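Local coordinates for glycoprotein (Chandipura virus, PDB 5MDM) that probably attaches the virus to host receptors and, in the acidified endosome, changes conformation to drive fusion of the viral and endosomal membranes, at residues S44-T50 / G179-L185; W64-C68 / T120-F124; F204-H209 / I228-E234. One frame throughout, in Å; residues are numbered along the deposited sequence.

Contact 1. Residues S44-T50 / G179-L185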
ATOM      1  N   SER A  44     -17.978  16.369 -10.906  1.00 69.44           N
ATOM      2  CA  SER A  44     -16.598  16.503 -10.508  1.00 64.75           C
ATOM      3  C   SER A  44     -16.434  15.651  -9.263  1.00 66.98           C
ATOM      4  O   SER A  44     -17.340  15.585  -8.434  1.00 67.89           O
ATOM      5  CB  SER A  44     -16.305  17.973 -10.210  1.00 57.40           C
ATOM      6  OG  SER A  44     -14.989  18.158  -9.731  1.00 88.11           O
ATOM      7  N   THR A  45     -15.298  14.979  -9.134  1.00 61.99           N
ATOM      8  CA  THR A  45     -15.066  14.159  -7.950  1.00 59.86           C
ATOM      9  C   THR A  45     -13.626  14.279  -7.467  1.00 60.73           C
ATOM     10  O   THR A  45     -12.697  14.317  -8.274  1.00 59.77           O
ATOM     11  CB  THR A  45     -15.473  12.674  -8.177  1.00 60.93           C
ATOM     12  OG1 THR A  45     -15.765  12.061  -6.919  1.00 65.52           O
ATOM     13  CG2 THR A  45     -14.384  11.887  -8.884  1.00 55.42           C
ATOM     14  N   PRO A  46     -13.439  14.370  -6.141  1.00 65.53           N
ATOM     15  CA  PRO A  46     -12.102  14.508  -5.555  1.00 69.15           C
ATOM     16  C   PRO A  46     -11.288  13.226  -5.702  1.00 68.58           C
ATOM     17  O   PRO A  46     -11.761  12.149  -5.354  1.00 63.55           O
ATOM     18  CB  PRO A  46     -12.399  14.798  -4.087  1.00 68.63           C
ATOM     19  CG  PRO A  46     -13.726  14.196  -3.854  1.00 72.83           C
ATOM     20  CD  PRO A  46     -14.491  14.386  -5.115  1.00 65.91           C
ATOM     21  N   ILE A  47     -10.074  13.346  -6.223  1.00 65.67           N
ATOM     22  CA  ILE A  47      -9.255  12.182  -6.525  1.00 65.77           C
ATOM     23  C   ILE A  47      -8.009  12.090  -5.664  1.00 71.33           C
ATOM     24  O   ILE A  47      -7.143  11.249  -5.907  1.00 79.59           O
ATOM     25  CB  ILE A  47      -8.798  12.208  -7.972  1.00 60.03           C
ATOM     26  CG1 ILE A  47      -7.875  13.406  -8.199  1.00 61.65           C
ATOM     27  CG2 ILE A  47      -9.993  12.271  -8.870  1.00 62.88           C
ATOM     28  CD1 ILE A  47      -7.391  13.530  -9.613  1.00 65.07           C
ATOM     29  N   GLY A  48      -7.907  12.958  -4.669  1.00 71.68           N
ATOM     30  CA  GLY A  48      -6.778  12.910  -3.764  1.00 80.02           C
ATOM     31  C   GLY A  48      -6.370  14.256  -3.215  1.00 88.09           C
ATOM     32  O   GLY A  48      -6.606  15.302  -3.829  1.00 87.95           O
ATOM     33  N   ALA A  49      -5.752  14.224  -2.040  1.00 89.35           N
ATOM     34  CA  ALA A  49      -5.221  15.429  -1.436  1.00 90.03           C
ATOM     35  C   ALA A  49      -3.856  15.712  -2.025  1.00 99.01           C
ATOM     36  O   ALA A  49      -2.961  14.876  -1.979  1.00111.79           O
ATOM     37  CB  ALA A  49      -5.123  15.274   0.060  1.00 91.63           C
ATOM     38  N   THR A  50      -3.704  16.889  -2.597  1.00101.04           N
ATOM     39  CA  THR A  50      -2.398  17.306  -3.065  1.00104.34           C
ATOM     40  C   THR A  50      -1.930  18.473  -2.205  1.00102.28           C
ATOM     41  O   THR A  50      -2.390  19.599  -2.381  1.00 98.38           O
ATOM     42  CB  THR A  50      -2.439  17.683  -4.545  1.00105.87           C
ATOM     43  OG1 THR A  50      -3.500  18.617  -4.764  1.00104.03           O
ATOM     44  CG2 THR A  50      -2.692  16.441  -5.393  1.00111.03           C
ATOM     45  N   GLY A 179      -7.647  21.752  -0.554  1.00 91.02           N
ATOM     46  CA  GLY A 179      -6.445  20.948  -0.534  1.00 96.74           C
ATOM     47  C   GLY A 179      -6.655  19.655  -1.292  1.00 91.00           C
ATOM     48  O   GLY A 179      -6.001  18.651  -1.021  1.00 86.49           O
ATOM     49  N   GLN A 180      -7.567  19.685  -2.255  1.00 91.08           N
ATOM     50  CA  GLN A 180      -7.997  18.478  -2.940  1.00 80.52           C
ATOM     51  C   GLN A 180      -8.046  18.676  -4.452  1.00 85.26           C
ATOM     52  O   GLN A 180      -8.517  19.707  -4.941  1.00 93.01           O
ATOM     53  CB  GLN A 180      -9.380  18.077  -2.429  1.00 69.66           C
ATOM     54  CG  GLN A 180      -9.705  16.621  -2.614  1.00 87.98           C
ATOM     55  CD  GLN A 180      -9.045  15.754  -1.571  1.00103.23           C
ATOM     56  OE1 GLN A 180      -8.484  16.259  -0.592  1.00102.31           O
ATOM     57  NE2 GLN A 180      -9.109  14.439  -1.766  1.00103.46           N
ATOM     58  N   SER A 181      -7.560  17.685  -5.190  1.00 81.13           N
ATOM     59  CA  SER A 181      -7.656  17.702  -6.645  1.00 75.31           C
ATOM     60  C   SER A 181      -8.916  16.983  -7.112  1.00 77.83           C
ATOM     61  O   SER A 181      -9.373  16.039  -6.472  1.00 82.07           O
ATOM     62  CB  SER A 181      -6.427  17.053  -7.268  1.00 68.37           C
ATOM     63  OG  SER A 181      -5.255  17.725  -6.854  1.00 81.26           O
ATOM     64  N   PHE A 182      -9.474  17.433  -8.228  1.00 71.59           N
ATOM     65  CA  PHE A 182     -10.706  16.850  -8.744  1.00 56.58           C
ATOM     66  C   PHE A 182     -10.542  16.296 -10.150  1.00 61.92           C
ATOM     67  O   PHE A 182      -9.482  16.423 -10.765  1.00 75.53           O
ATOM     68  CB  PHE A 182     -11.830  17.877  -8.720  1.00 51.91           C
ATOM     69  CG  PHE A 182     -12.324  18.192  -7.349  1.00 54.12           C
ATOM     70  CD1 PHE A 182     -11.594  19.013  -6.507  1.00 52.92           C
ATOM     71  CD2 PHE A 182     -13.519  17.662  -6.894  1.00 55.06           C
ATOM     72  CE1 PHE A 182     -12.046  19.308  -5.237  1.00 63.22           C
ATOM     73  CE2 PHE A 182     -13.979  17.950  -5.624  1.00 72.74           C
ATOM     74  CZ  PHE A 182     -13.240  18.776  -4.793  1.00 76.46           C
ATOM     75  N   THR A 183     -11.597  15.661 -10.643  1.00 67.14           N
ATOM     76  CA  THR A 183     -11.658  15.261 -12.040  1.00 72.02           C
ATOM     77  C   THR A 183     -13.089  15.324 -12.552  1.00 71.26           C
ATOM     78  O   THR A 183     -14.039  15.035 -11.815  1.00 77.07           O
ATOM     79  CB  THR A 183     -11.097  13.849 -12.277  1.00 72.11           C
ATOM     80  OG1 THR A 183     -11.059  13.592 -13.686  1.00 84.53           O
ATOM     81  CG2 THR A 183     -11.976  12.797 -11.619  1.00 64.71           C
ATOM     82  N   PRO A 184     -13.250  15.725 -13.817  1.00 58.10           N
ATOM     83  CA  PRO A 184     -14.579  15.710 -14.428  1.00 53.83           C
ATOM     84  C   PRO A 184     -15.092  14.280 -14.538  1.00 64.17           C
ATOM     85  O   PRO A 184     -14.322  13.326 -14.643  1.00 64.90           O
ATOM     86  CB  PRO A 184     -14.341  16.327 -15.812  1.00 56.55           C
ATOM     87  CG  PRO A 184     -12.888  16.196 -16.056  1.00 56.74           C
ATOM     88  CD  PRO A 184     -12.231  16.279 -14.716  1.00 56.44           C
ATOM     89  N   LEU A 185     -16.406  14.139 -14.518  1.00 63.12           N
ATOM     90  CA  LEU A 185     -17.012  12.840 -14.352  1.00 52.35           C
ATOM     91  C   LEU A 185     -18.449  12.939 -14.820  1.00 56.71           C
ATOM     92  O   LEU A 185     -19.174  13.841 -14.419  1.00 68.37           O
ATOM     93  CB  LEU A 185     -16.981  12.486 -12.868  1.00 56.13           C
ATOM     94  CG  LEU A 185     -17.485  11.123 -12.425  1.00 61.69           C
ATOM     95  CD1 LEU A 185     -16.587  10.056 -12.999  1.00 77.14           C
ATOM     96  CD2 LEU A 185     -17.502  11.047 -10.916  1.00 52.51           C
TER
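Residues 44-50 and 179-185 run antiparallel, their axes 139° apart, with Ser44 opposite Pro184, Thr45 opposite Thr183 and Pro46 opposite Phe182. Thr45 and Thr183 form a hydrogen-bonded pair through both of their backbone N-H and C=O groups. Farther along, Ile47 N donates to Ser181 O (2.8 Å) while Ser181 N donates to Gly48 O (2.9 Å). Two residues of one strand thus face one residue of the other, which makes a beta bulge. Gly48 takes extended angles with a strongly positive phi of 149°, which suit glycine.

On one face the Phe182 ring lies across Pro46, whose CB sits over the ring 4.2 Å from its centroid in a CH-pi contact; Pro46 CD comes to 3.6 Å from Phe182 CE2. Arg225 adds a cation-pi contact to the same ring and also bonds Ser44 OG. Next to this, the bent chain of Gln180 brings its CG against Pro46 CB (3.6 Å).

The other face carries Thr45 and Thr183, and Ile47, at the bulge, brings CG2 to 3.4 Å from Thr183 CG2. Thr45 packs CG2 alongside Thr183 CG2 and against Leu185 CD2. With OG1 anti to its backbone N (chi1 -156°), Thr45 turns its hydroxyl to Trp235 O. At the far end, Thr50 OG1 and Ser181 OG share a hydrogen bond of 2.9 Å.

The arrangement is that of a bulged antiparallel strand pair at the root of a long insertion, consistent with the vesiculovirus fold, in which the fusion domain is inserted into a pleckstrin-homology-like domain.

Contact 2. Residues W64-C68 / T120-F124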
ATOM      1  N   TRP A  64      15.372  47.592   9.957  1.00139.62           N
ATOM      2  CA  TRP A  64      16.701  47.588  10.548  1.00152.35           C
ATOM      3  C   TRP A  64      17.180  49.032  10.645  1.00156.16           C
ATOM      4  O   TRP A  64      17.366  49.704   9.631  1.00156.43           O
ATOM      5  CB  TRP A  64      17.674  46.746   9.720  1.00163.92           C
ATOM      6  CG  TRP A  64      17.361  45.272   9.708  1.00170.16           C
ATOM      7  CD1 TRP A  64      16.126  44.691   9.731  1.00170.48           C
ATOM      8  CD2 TRP A  64      18.306  44.195   9.681  1.00173.03           C
ATOM      9  NE1 TRP A  64      16.244  43.324   9.712  1.00172.32           N
ATOM     10  CE2 TRP A  64      17.572  42.993   9.682  1.00173.32           C
ATOM     11  CE3 TRP A  64      19.703  44.132   9.654  1.00177.63           C
ATOM     12  CZ2 TRP A  64      18.186  41.745   9.657  1.00177.48           C
ATOM     13  CZ3 TRP A  64      20.310  42.890   9.629  1.00180.00           C
ATOM     14  CH2 TRP A  64      19.553  41.715   9.629  1.00179.19           C
ATOM     15  N   VAL A  65      17.365  49.502  11.874  1.00156.90           N
ATOM     16  CA  VAL A  65      17.638  50.910  12.129  1.00154.87           C
ATOM     17  C   VAL A  65      19.057  51.168  12.628  1.00156.16           C
ATOM     18  O   VAL A  65      19.464  50.664  13.678  1.00152.67           O
ATOM     19  CB  VAL A  65      16.639  51.488  13.151  1.00151.98           C
ATOM     20  CG1 VAL A  65      16.987  52.929  13.478  1.00153.58           C
ATOM     21  CG2 VAL A  65      15.219  51.382  12.619  1.00149.96           C
ATOM     22  N   THR A  66      19.801  51.956  11.856  1.00160.53           N
ATOM     23  CA  THR A  66      21.103  52.459  12.273  1.00160.76           C
ATOM     24  C   THR A  66      20.933  53.871  12.808  1.00155.43           C
ATOM     25  O   THR A  66      20.547  54.782  12.071  1.00150.91           O
ATOM     26  CB  THR A  66      22.100  52.491  11.103  1.00166.43           C
ATOM     27  OG1 THR A  66      22.337  51.158  10.636  1.00175.28           O
ATOM     28  CG2 THR A  66      23.416  53.104  11.544  1.00166.90           C
ATOM     29  N   THR A  67      21.214  54.049  14.095  1.00160.42           N
ATOM     30  CA  THR A  67      21.005  55.334  14.751  1.00163.05           C
ATOM     31  C   THR A  67      22.320  56.021  15.092  1.00169.06           C
ATOM     32  O   THR A  67      23.199  55.425  15.718  1.00171.92           O
ATOM     33  CB  THR A  67      20.167  55.182  16.039  1.00155.25           C
ATOM     34  OG1 THR A  67      18.947  54.487  15.745  1.00148.79           O
ATOM     35  CG2 THR A  67      19.842  56.546  16.626  1.00147.13           C
ATOM     36  N   CYS A  68      22.446  57.277  14.674  1.00173.67           N
ATOM     37  CA  CYS A  68      23.630  58.079  14.966  1.00177.87           C
ATOM     38  C   CYS A  68      23.325  59.126  16.029  1.00177.93           C
ATOM     39  O   CYS A  68      22.454  59.976  15.845  1.00173.37           O
ATOM     40  CB  CYS A  68      24.140  58.760  13.693  1.00177.46           C
ATOM     41  SG  CYS A  68      25.602  59.802  13.927  1.00360.83           S
ATOM     42  N   THR A 120      19.556  61.466  14.793  1.00209.30           N
ATOM     43  CA  THR A 120      18.719  61.008  13.689  1.00193.54           C
ATOM     44  C   THR A 120      19.161  59.626  13.239  1.00182.19           C
ATOM     45  O   THR A 120      20.334  59.271  13.348  1.00183.37           O
ATOM     46  CB  THR A 120      18.785  61.971  12.488  1.00196.89           C
ATOM     47  OG1 THR A 120      20.134  62.055  12.011  1.00201.46           O
ATOM     48  CG2 THR A 120      18.304  63.361  12.887  1.00199.86           C
ATOM     49  N   ASP A 121      18.218  58.842  12.730  1.00178.25           N
ATOM     50  CA  ASP A 121      18.519  57.479  12.307  1.00173.81           C
ATOM     51  C   ASP A 121      18.065  57.173  10.880  1.00154.76           C
ATOM     52  O   ASP A 121      17.149  57.806  10.352  1.00133.16           O
ATOM     53  CB  ASP A 121      17.918  56.464  13.287  1.00172.13           C
ATOM     54  CG  ASP A 121      16.446  56.706  13.552  1.00161.03           C
ATOM     55  OD1 ASP A 121      15.965  56.311  14.636  1.00153.02           O
ATOM     56  OD2 ASP A 121      15.772  57.294  12.680  1.00160.03           O
ATOM     57  N   SER A 122      18.729  56.199  10.263  1.00154.20           N
ATOM     58  CA  SER A 122      18.354  55.727   8.937  1.00150.24           C
ATOM     59  C   SER A 122      17.892  54.279   9.045  1.00140.22           C
ATOM     60  O   SER A 122      18.383  53.526   9.885  1.00126.78           O
ATOM     61  CB  SER A 122      19.533  55.848   7.965  1.00160.08           C
ATOM     62  OG  SER A 122      20.687  55.188   8.461  1.00165.88           O
ATOM     63  N   GLU A 123      16.944  53.884   8.204  1.00146.13           N
ATOM     64  CA  GLU A 123      16.357  52.553   8.326  1.00142.62           C
ATOM     65  C   GLU A 123      16.153  51.829   6.995  1.00138.29           C
ATOM     66  O   GLU A 123      15.896  52.450   5.960  1.00131.95           O
ATOM     67  CB  GLU A 123      15.037  52.624   9.100  1.00143.73           C
ATOM     68  CG  GLU A 123      14.050  53.621   8.533  1.00149.61           C
ATOM     69  CD  GLU A 123      12.783  53.735   9.354  1.00154.40           C
ATOM     70  OE1 GLU A 123      12.750  53.189  10.477  1.00155.16           O
ATOM     71  OE2 GLU A 123      11.820  54.374   8.877  1.00156.47           O
ATOM     72  N   PHE A 124      16.269  50.502   7.054  1.00146.30           N
ATOM     73  CA  PHE A 124      16.079  49.612   5.911  1.00151.59           C
ATOM     74  C   PHE A 124      14.941  48.646   6.212  1.00149.55           C
ATOM     75  O   PHE A 124      15.065  47.823   7.114  1.00150.88           O
ATOM     76  CB  PHE A 124      17.344  48.777   5.690  1.00160.10           C
ATOM     77  CG  PHE A 124      18.139  49.169   4.477  1.00169.32           C
ATOM     78  CD1 PHE A 124      17.570  49.918   3.461  1.00172.31           C
ATOM     79  CD2 PHE A 124      19.462  48.774   4.353  1.00172.31           C
ATOM     80  CE1 PHE A 124      18.310  50.270   2.344  1.00173.64           C
ATOM     81  CE2 PHE A 124      20.206  49.124   3.242  1.00175.08           C
ATOM     82  CZ  PHE A 124      19.629  49.873   2.236  1.00174.11           C
TER
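Trp64 and Phe124 stand opposite each other as a hydrogen-bonded pair, but their rings splay apart, and the near neighbour of the indole across the strands is Phe124 O, set obliquely to it. The root of the tryptophan makes the touch: Trp64 CB lies 3.8 Å from Phe124 O. With CG beside the backbone N (chi1 -66°), the indole leads off toward Val126, Met128 and Ile82 and meets the ring of Phe109 at an inclined angle, while the Phe124 ring rests on Leu107.

Trp64 N donates to Phe124 O almost straight (2.9 Å, 172°), and Phe124 N donates back to Trp64 O. Thr66 and Ser122 repeat the two-bond pattern, and Cys68 N adds a bond to Thr120 O.

Two hydroxyls on the Trp64 face bond to backbone carbonyls of the same chain: Thr66 OG1 to Pro110 O and Ser122 OG to Pro111 O. On the reverse face Val65 spreads its methyls between two acidic side chains, CG1 against Asp121 CB (3.7 Å) and CG2 against Glu123 OE1 (3.7 Å). Thr67 lies alongside Asp121, and Thr67 OG1 lies 3.3 Å from Asp121 CB.

Cohesion here comes mainly from the backbone ladder. Val65 meets both the CB atom and a carboxylate oxygen of each acidic residue in van der Waals contact, without polar bonds, and the Cys68-Cys114 disulfide ties this part of the fusion domain covalently to the chain near Pro110 and Pro111.

Contact 3. Residues F204-H209 / I228-E234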
ATOM      1  N   PHE A 204     -27.347   6.217  -8.361  1.00 64.58           N
ATOM      2  CA  PHE A 204     -26.255   6.865  -9.077  1.00 63.31           C
ATOM      3  C   PHE A 204     -25.214   5.875  -9.605  1.00 75.17           C
ATOM      4  O   PHE A 204     -24.870   4.899  -8.936  1.00 75.67           O
ATOM      5  CB  PHE A 204     -25.561   7.892  -8.184  1.00 62.18           C
ATOM      6  CG  PHE A 204     -26.437   9.032  -7.783  1.00 68.53           C
ATOM      7  CD1 PHE A 204     -26.652  10.088  -8.643  1.00 76.92           C
ATOM      8  CD2 PHE A 204     -27.042   9.052  -6.544  1.00 72.75           C
ATOM      9  CE1 PHE A 204     -27.456  11.143  -8.274  1.00 72.28           C
ATOM     10  CE2 PHE A 204     -27.845  10.105  -6.170  1.00 66.47           C
ATOM     11  CZ  PHE A 204     -28.054  11.148  -7.039  1.00 61.39           C
ATOM     12  N   LYS A 205     -24.721   6.140 -10.811  1.00 53.51           N
ATOM     13  CA  LYS A 205     -23.651   5.355 -11.406  1.00 66.35           C
ATOM     14  C   LYS A 205     -22.604   6.316 -11.942  1.00 61.40           C
ATOM     15  O   LYS A 205     -22.924   7.433 -12.340  1.00 64.31           O
ATOM     16  CB  LYS A 205     -24.191   4.484 -12.545  1.00 55.03           C
ATOM     17  CG  LYS A 205     -25.358   3.613 -12.132  1.00114.59           C
ATOM     18  CD  LYS A 205     -26.200   3.183 -13.318  1.00107.39           C
ATOM     19  CE  LYS A 205     -27.417   2.401 -12.843  1.00108.91           C
ATOM     20  NZ  LYS A 205     -28.229   1.849 -13.964  1.00109.38           N
ATOM     21  N   SER A 206     -21.350   5.890 -11.938  1.00 52.03           N
ATOM     22  CA  SER A 206     -20.304   6.618 -12.630  1.00 57.32           C
ATOM     23  C   SER A 206     -19.195   5.632 -12.921  1.00 52.04           C
ATOM     24  O   SER A 206     -19.267   4.488 -12.499  1.00 68.70           O
ATOM     25  CB  SER A 206     -19.786   7.773 -11.784  1.00 52.01           C
ATOM     26  OG  SER A 206     -18.766   7.333 -10.909  1.00 54.28           O
ATOM     27  N   LYS A 207     -18.163   6.060 -13.634  1.00 61.51           N
ATOM     28  CA  LYS A 207     -17.079   5.144 -13.965  1.00 55.37           C
ATOM     29  C   LYS A 207     -16.336   4.734 -12.698  1.00 55.90           C
ATOM     30  O   LYS A 207     -15.552   3.785 -12.702  1.00 76.00           O
ATOM     31  CB  LYS A 207     -16.127   5.760 -15.008  1.00 63.68           C
ATOM     32  CG  LYS A 207     -15.135   6.795 -14.485  1.00 52.49           C
ATOM     33  CD  LYS A 207     -15.016   7.943 -15.460  1.00 68.91           C
ATOM     34  CE  LYS A 207     -13.589   8.439 -15.608  1.00 73.85           C
ATOM     35  NZ  LYS A 207     -12.944   7.887 -16.839  1.00 74.94           N
ATOM     36  N   TYR A 208     -16.617   5.448 -11.612  1.00 54.56           N
ATOM     37  CA  TYR A 208     -15.944   5.253 -10.338  1.00 59.44           C
ATOM     38  C   TYR A 208     -16.906   4.793  -9.250  1.00 64.22           C
ATOM     39  O   TYR A 208     -16.487   4.416  -8.159  1.00 69.84           O
ATOM     40  CB  TYR A 208     -15.336   6.576  -9.897  1.00 62.93           C
ATOM     41  CG  TYR A 208     -14.216   7.067 -10.768  1.00 64.55           C
ATOM     42  CD1 TYR A 208     -13.249   6.197 -11.246  1.00 53.22           C
ATOM     43  CD2 TYR A 208     -14.119   8.405 -11.101  1.00 69.49           C
ATOM     44  CE1 TYR A 208     -12.218   6.651 -12.036  1.00 60.23           C
ATOM     45  CE2 TYR A 208     -13.092   8.866 -11.891  1.00 71.89           C
ATOM     46  CZ  TYR A 208     -12.145   7.983 -12.356  1.00 63.18           C
ATOM     47  OH  TYR A 208     -11.126   8.436 -13.147  1.00 70.07           O
ATOM     48  N   HIS A 209     -18.198   4.854  -9.540  1.00 61.34           N
ATOM     49  CA  HIS A 209     -19.209   4.587  -8.530  1.00 59.45           C
ATOM     50  C   HIS A 209     -20.226   3.559  -8.988  1.00 68.29           C
ATOM     51  O   HIS A 209     -20.977   3.786  -9.932  1.00 68.15           O
ATOM     52  CB  HIS A 209     -19.904   5.883  -8.140  1.00 54.61           C
ATOM     53  CG  HIS A 209     -18.959   6.950  -7.694  1.00 59.32           C
ATOM     54  ND1 HIS A 209     -18.474   7.914  -8.548  1.00 67.43           N
ATOM     55  CD2 HIS A 209     -18.390   7.191  -6.491  1.00 67.37           C
ATOM     56  CE1 HIS A 209     -17.655   8.714  -7.887  1.00 73.99           C
ATOM     57  NE2 HIS A 209     -17.586   8.296  -6.637  1.00 74.50           N
ATOM     58  N   ILE A 228     -23.117  15.833  -3.569  1.00 67.05           N
ATOM     59  CA  ILE A 228     -23.736  14.786  -2.800  1.00 70.58           C
ATOM     60  C   ILE A 228     -22.681  13.784  -2.364  1.00 72.11           C
ATOM     61  O   ILE A 228     -21.776  13.426  -3.135  1.00 77.06           O
ATOM     62  CB  ILE A 228     -24.845  14.100  -3.605  1.00 77.81           C
ATOM     63  CG1 ILE A 228     -24.371  13.842  -5.037  1.00 74.27           C
ATOM     64  CG2 ILE A 228     -26.089  14.970  -3.631  1.00 69.96           C
ATOM     65  CD1 ILE A 228     -25.420  13.213  -5.925  1.00 69.13           C
ATOM     66  N   LYS A 229     -22.779  13.385  -1.102  1.00 68.96           N
ATOM     67  CA  LYS A 229     -21.997  12.291  -0.573  1.00 66.16           C
ATOM     68  C   LYS A 229     -22.812  11.017  -0.710  1.00 67.58           C
ATOM     69  O   LYS A 229     -23.964  10.929  -0.256  1.00 73.85           O
ATOM     70  CB  LYS A 229     -21.618  12.529   0.890  1.00 64.51           C
ATOM     71  CG  LYS A 229     -20.673  11.476   1.452  1.00 65.09           C
ATOM     72  CD  LYS A 229     -20.532  11.597   2.959  1.00 70.77           C
ATOM     73  CE  LYS A 229     -20.994  10.328   3.661  1.00 92.73           C
ATOM     74  NZ  LYS A 229     -22.378   9.936   3.250  1.00106.93           N
ATOM     75  N   PHE A 230     -22.190  10.048  -1.365  1.00 69.68           N
ATOM     76  CA  PHE A 230     -22.718   8.711  -1.543  1.00 73.31           C
ATOM     77  C   PHE A 230     -22.577   7.890  -0.258  1.00 79.67           C
ATOM     78  O   PHE A 230     -21.753   8.214   0.603  1.00 77.73           O
ATOM     79  CB  PHE A 230     -21.925   8.046  -2.662  1.00 77.28           C
ATOM     80  CG  PHE A 230     -22.188   8.626  -4.013  1.00 66.53           C
ATOM     81  CD1 PHE A 230     -23.427   9.164  -4.313  1.00 54.68           C
ATOM     82  CD2 PHE A 230     -21.200   8.632  -4.986  1.00 63.23           C
ATOM     83  CE1 PHE A 230     -23.679   9.703  -5.563  1.00 64.27           C
ATOM     84  CE2 PHE A 230     -21.441   9.174  -6.235  1.00 65.14           C
ATOM     85  CZ  PHE A 230     -22.685   9.710  -6.526  1.00 62.55           C
ATOM     86  N   PRO A 231     -23.375   6.815  -0.127  1.00 82.04           N
ATOM     87  CA  PRO A 231     -23.334   5.936   1.048  1.00 65.79           C
ATOM     88  C   PRO A 231     -21.935   5.404   1.351  1.00 73.27           C
ATOM     89  O   PRO A 231     -21.668   5.042   2.492  1.00 72.36           O
ATOM     90  CB  PRO A 231     -24.243   4.779   0.645  1.00 82.97           C
ATOM     91  CG  PRO A 231     -25.182   5.358  -0.326  1.00 79.01           C
ATOM     92  CD  PRO A 231     -24.441   6.426  -1.066  1.00 75.03           C
ATOM     93  N   ASN A 232     -21.058   5.352   0.354  1.00 72.07           N
ATOM     94  CA  ASN A 232     -19.691   4.899   0.588  1.00 72.86           C
ATOM     95  C   ASN A 232     -18.774   6.047   1.007  1.00 74.04           C
ATOM     96  O   ASN A 232     -17.557   5.895   1.079  1.00 72.73           O
ATOM     97  CB  ASN A 232     -19.139   4.161  -0.637  1.00 73.16           C
ATOM     98  CG  ASN A 232     -18.813   5.089  -1.784  1.00 79.79           C
ATOM     99  OD1 ASN A 232     -19.369   6.179  -1.898  1.00 76.96           O
ATOM    100  ND2 ASN A 232     -17.900   4.658  -2.647  1.00 93.44           N
ATOM    101  N   GLY A 233     -19.365   7.205   1.274  1.00 68.97           N
ATOM    102  CA  GLY A 233     -18.608   8.326   1.786  1.00 68.15           C
ATOM    103  C   GLY A 233     -17.887   9.120   0.725  1.00 70.75           C
ATOM    104  O   GLY A 233     -17.206  10.098   1.036  1.00 84.09           O
ATOM    105  N   GLU A 234     -18.029   8.704  -0.527  1.00 67.81           N
ATOM    106  CA  GLU A 234     -17.444   9.444  -1.640  1.00 75.70           C
ATOM    107  C   GLU A 234     -18.385  10.551  -2.120  1.00 71.93           C
ATOM    108  O   GLU A 234     -19.586  10.519  -1.857  1.00 66.88           O
ATOM    109  CB  GLU A 234     -17.065   8.493  -2.769  1.00 77.50           C
ATOM    110  CG  GLU A 234     -16.068   7.437  -2.337  1.00 77.10           C
ATOM    111  CD  GLU A 234     -15.520   6.647  -3.497  1.00 90.43           C
ATOM    112  OE1 GLU A 234     -16.035   6.811  -4.618  1.00103.58           O
ATOM    113  OE2 GLU A 234     -14.573   5.863  -3.294  1.00 98.60           O
TER
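Phe230 can be followed from CB outward between His209 and Phe204. Its CB leads from the backbone with CG beside the backbone N (chi1 -70°), sending the ring toward residues 204-209. Along one side, CD2 comes to 3.5 Å from His209 CD2 and CE2 to 3.6 Å from His209 CG, so the phenyl edge addresses the imidazole face. The pair is edge-to-face, with planes 68° apart. On the other side CE1 sits 3.6 Å from Phe204 CD2, and CZ at the tip reaches Phe204 CB at 3.8 Å; these two rings are inclined obliquely.

Ile228 extends the cluster by laying CD1 over the Phe204 ring, 3.9 Å from its centroid. Beyond the histidine, Glu234 brings OE1 to 2.9 Å from His209 NE2, its carboxylate plane almost perpendicular to the imidazole. The other oxygen, OE2, accepts from Leu266 N. A type I turn from Phe230 to Gly233, with an Asx turn at Asn232, sets Phe230 and Glu234 on the same side.

The contact is therefore an aromatic cluster bordered by a carboxylate, whose charge could favour a protonated His209, though Leu266 N and, weakly, Arg263 share the other oxygen of Glu234.

Overall arrangement
From the N terminus, strand 36-49 supplies the first half of contact 1, and the chain then runs far out into the fusion domain. There contact 2 closes a loop of its own, about 51 Å from contact 1 between centres, and is nested inside the larger loop that contact 1 completes when strand 180-192 returns. Contact 3 follows in series, joining residues 204-209 to 228-234 across a short excursion. It adjoins contact 1, since Leu185 packs on Lys207, Tyr208 and His209. Contact 1 pairs two strands of one sheet, and contact 3 packs that sheet against the one holding strand 225-229, whereas contact 2 pairs strands 56-69 and 120-131 within the distant fusion domain.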